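Local coordinates for nitrogenase molybdenum-iron protein alpha chain (Clostridium pasteurianum, PDB 4WES), which forms, with the beta chain, the molybdenum-iron component of nitrogenase, which reduces dinitrogen to ammonia at an iron-molybdenum cofactor, at the interface of chains A and B. Coordinates in Å, arbitrary orientation; residue numbers count along the deposited sequence, not the author numbering. Chains: chain A, Nitrogenase molybdenum-iron protein alpha chain; chain B, Nitrogenase molybdenum-iron protein beta chain.

The interface of chains A and B. Residues chain A 76, 110-112, 115, 146, 150; chain B 106, 110, 141-143.
B:Tyr142 dominates this patch of the alpha-beta interface: 120 Å² of its surface is hidden by chain A, out of 361 Å² summed over both sides. A chi1 of 47° folds the ring back over its own main chain, CG flanked by both N and C, and so turns one face to helix 112-117 of chain A. That face receives A:Ile115, whose CG1 stands over the centre, 3.5 Å from the ring centroid, a CH-pi contact in which the two side chains cross at about a right angle. From the same side A:Glu112 CA, in a poorly ordered residue, approaches ring carbon CD2 at 3.7 Å.

Further along the apolar seam, B:Thr110 turns its methyl CG2 to A:Ile150 CG2 (3.8 Å). Its hydroxyl OG1 faces A:Pro146 and is satisfied within its own helix by a 2.7 Å hydrogen bond to B:Cys106 O, approaching from above the carbonyl plane. A:Pro76 CG packs 3.7 Å from the hydroxyl B:Ser141 OG, while A:Pro146 CD lies 3.9 Å from the cysteine sulphur B:Cys106 SG.

The opposite end is looser and water-bridged. Water 1 links A:Glu112 N, at 2.9 Å and nearly straight (169° at H), to B:Tyr142 O at 3.0 Å. The apolar side joins the subunits around B:Cys106 and B:Ser141, ligands of the shared [8Fe-7S] P-cluster, and probably helps hold that electron-transfer site in register.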
ATOM      1  N   PRO A  76     -13.376   7.709 -33.157  1.00  8.84           N
ATOM      2  CA  PRO A  76     -12.667   6.605 -32.541  1.00  8.70           C
ATOM      3  C   PRO A  76     -12.363   6.931 -31.076  1.00  8.83           C
ATOM      4  O   PRO A  76     -12.713   8.013 -30.580  1.00  9.62           O
ATOM      5  CB  PRO A  76     -11.435   6.410 -33.445  1.00  9.09           C
ATOM      6  CG  PRO A  76     -11.542   7.474 -34.524  1.00  9.38           C
ATOM      7  CD  PRO A  76     -12.477   8.530 -33.953  1.00  9.77           C
ATOM      8  N   MET A 110     -15.716   4.515 -33.070  1.00  9.18           N
ATOM      9  CA  MET A 110     -15.723   4.200 -34.485  0.52  9.63           C
ATOM     10  C   MET A 110     -14.628   3.184 -34.827  1.00 10.15           C
ATOM     11  O   MET A 110     -13.497   3.251 -34.315  1.00 10.58           O
ATOM     12  CB  MET A 110     -15.605   5.491 -35.300  0.52  9.98           C
ATOM     13  CG  MET A 110     -16.829   6.426 -35.255  0.52 12.98           C
ATOM     14  SD  MET A 110     -16.633   8.044 -36.090  0.52 14.99           S
ATOM     15  CE  MET A 110     -15.930   7.560 -37.649  0.52 24.41           C
ATOM     16  N   GLN A 111     -15.032   2.273 -35.698  1.00 10.47           N
ATOM     17  CA  GLN A 111     -14.172   1.212 -36.203  1.00 11.32           C
ATOM     18  C   GLN A 111     -13.935   1.402 -37.698  1.00 10.61           C
ATOM     19  O   GLN A 111     -14.521   2.302 -38.325  1.00 10.44           O
ATOM     20  CB  GLN A 111     -14.854  -0.142 -35.947  1.00 12.94           C
ATOM     21  CG  GLN A 111     -15.165  -0.419 -34.500  1.00 13.85           C
ATOM     22  CD  GLN A 111     -13.904  -0.599 -33.708  1.00 13.97           C
ATOM     23  OE1 GLN A 111     -13.138  -1.548 -33.945  1.00 19.21           O
ATOM     24  NE2 GLN A 111     -13.663   0.268 -32.750  1.00 17.50           N
ATOM     25  N   GLU A 112     -13.102   0.551 -38.282  1.00 10.93           N
ATOM     26  CA  GLU A 112     -12.823   0.701 -39.706  1.00 11.34           C
ATOM     27  C   GLU A 112     -14.107   0.618 -40.542  1.00 11.31           C
ATOM     28  O   GLU A 112     -14.246   1.332 -41.558  1.00 11.97           O
ATOM     29  CB  GLU A 112     -11.788  -0.329 -40.173  1.00 13.52           C
ATOM     30  CG  GLU A 112     -11.301  -0.081 -41.602  1.00 17.36           C
ATOM     31  CD  GLU A 112     -10.080  -0.858 -42.002  1.00 32.95           C
ATOM     32  OE1 GLU A 112      -9.237  -0.322 -42.772  1.00 52.78           O
ATOM     33  OE2 GLU A 112      -9.999  -2.004 -41.552  1.00 37.72           O
ATOM     34  N   ILE A 115     -15.571   3.985 -40.861  1.00 11.15           N
ATOM     35  CA  ILE A 115     -14.823   4.824 -41.768  1.00 11.66           C
ATOM     36  C   ILE A 115     -15.110   4.488 -43.221  1.00 11.64           C
ATOM     37  O   ILE A 115     -15.319   5.389 -44.048  1.00 13.13           O
ATOM     38  CB  ILE A 115     -13.295   4.684 -41.509  1.00 12.54           C
ATOM     39  CG1 ILE A 115     -12.922   5.080 -40.077  1.00 12.80           C
ATOM     40  CG2 ILE A 115     -12.504   5.464 -42.551  1.00 12.40           C
ATOM     41  CD1 ILE A 115     -13.126   6.522 -39.739  1.00 13.38           C
ATOM     42  N   PRO A 146     -12.396  12.336 -38.270  1.00  9.13           N
ATOM     43  CA  PRO A 146     -12.874  11.651 -39.483  1.00  9.97           C
ATOM     44  C   PRO A 146     -14.282  12.015 -39.961  1.00 10.59           C
ATOM     45  O   PRO A 146     -14.645  11.670 -41.074  1.00 11.80           O
ATOM     46  CB  PRO A 146     -12.832  10.182 -39.117  1.00 11.84           C
ATOM     47  CG  PRO A 146     -12.459  10.096 -37.712  1.00 17.34           C
ATOM     48  CD  PRO A 146     -12.250  11.418 -37.134  1.00  9.92           C
ATOM     49  N   ILE A 150     -15.717  11.390 -43.840  1.00 14.03           N
ATOM     50  CA  ILE A 150     -16.361  10.122 -44.194  1.00 14.35           C
ATOM     51  C   ILE A 150     -17.811  10.317 -44.613  1.00 17.51           C
ATOM     52  O   ILE A 150     -18.475   9.355 -45.009  1.00 20.38           O
ATOM     53  CB  ILE A 150     -16.243   9.056 -43.091  1.00 15.27           C
ATOM     54  CG1 ILE A 150     -17.096   9.418 -41.878  1.00 13.40           C
ATOM     55  CG2 ILE A 150     -14.776   8.766 -42.781  1.00 16.16           C
ATOM     56  CD1 ILE A 150     -17.103   8.358 -40.825  1.00 16.35           C
TER
ATOM     57  N   CYS B 106      -6.239   9.006 -36.877  1.00 10.23           N
ATOM     58  CA  CYS B 106      -7.413   8.746 -37.703  1.00  9.78           C
ATOM     59  C   CYS B 106      -7.584   9.765 -38.828  1.00 10.21           C
ATOM     60  O   CYS B 106      -8.138   9.416 -39.868  1.00 11.72           O
ATOM     61  CB  CYS B 106      -8.666   8.755 -36.844  1.00  9.78           C
ATOM     62  SG  CYS B 106      -8.855  10.168 -35.718  1.00  9.93           S
ATOM     63  N   THR B 110      -7.654   8.465 -42.548  1.00 12.02           N
ATOM     64  CA  THR B 110      -8.906   8.652 -43.300  1.00 13.06           C
ATOM     65  C   THR B 110      -8.588   9.332 -44.650  1.00 12.74           C
ATOM     66  O   THR B 110      -9.171   8.992 -45.683  1.00 15.88           O
ATOM     67  CB  THR B 110      -9.941   9.452 -42.495  1.00 12.89           C
ATOM     68  OG1 THR B 110     -10.317   8.701 -41.345  1.00 13.55           O
ATOM     69  CG2 THR B 110     -11.162   9.735 -43.331  1.00 15.15           C
ATOM     70  N   SER B 141      -6.543   5.028 -35.607  1.00  9.95           N
ATOM     71  CA  SER B 141      -7.103   4.881 -34.268  0.58  9.55           C
ATOM     72  C   SER B 141      -8.425   4.124 -34.227  1.00 10.05           C
ATOM     73  O   SER B 141      -8.868   3.691 -33.146  1.00 10.98           O
ATOM     74  CB  SER B 141      -7.283   6.239 -33.611  0.58  8.40           C
ATOM     75  OG  SER B 141      -7.855   7.181 -34.463  0.58  8.01           O
ATOM     76  N   TYR B 142      -9.064   3.984 -35.374  1.00  9.82           N
ATOM     77  CA  TYR B 142     -10.260   3.183 -35.505  1.00 10.24           C
ATOM     78  C   TYR B 142      -9.962   1.690 -35.644  1.00 10.26           C
ATOM     79  O   TYR B 142     -10.890   0.912 -35.771  1.00 14.16           O
ATOM     80  CB  TYR B 142     -11.095   3.722 -36.652  1.00 11.43           C
ATOM     81  CG  TYR B 142     -10.348   3.995 -37.927  1.00 11.05           C
ATOM     82  CD1 TYR B 142      -9.940   5.285 -38.237  1.00 11.75           C
ATOM     83  CD2 TYR B 142     -10.049   2.994 -38.843  1.00 11.27           C
ATOM     84  CE1 TYR B 142      -9.262   5.558 -39.406  1.00 12.65           C
ATOM     85  CE2 TYR B 142      -9.394   3.258 -40.029  1.00 12.47           C
ATOM     86  CZ  TYR B 142      -9.014   4.561 -40.324  1.00 13.16           C
ATOM     87  OH  TYR B 142      -8.352   4.856 -41.497  1.00 15.90           O
ATOM     88  N   VAL B 143      -8.694   1.279 -35.614  1.00  9.74           N
ATOM     89  CA  VAL B 143      -8.315  -0.113 -35.572  1.00  9.90           C
ATOM     90  C   VAL B 143      -7.646  -0.406 -34.238  1.00  9.75           C
ATOM     91  O   VAL B 143      -6.713   0.298 -33.814  1.00  9.79           O
ATOM     92  CB  VAL B 143      -7.349  -0.464 -36.720  1.00 10.70           C
ATOM     93  CG1 VAL B 143      -6.859  -1.899 -36.599  1.00 11.37           C
ATOM     94  CG2 VAL B 143      -7.996  -0.189 -38.070  1.00 12.92           C
TER
HETATM   95  O   HOH W   1     -11.690  -1.696 -37.070  1.00 17.33           O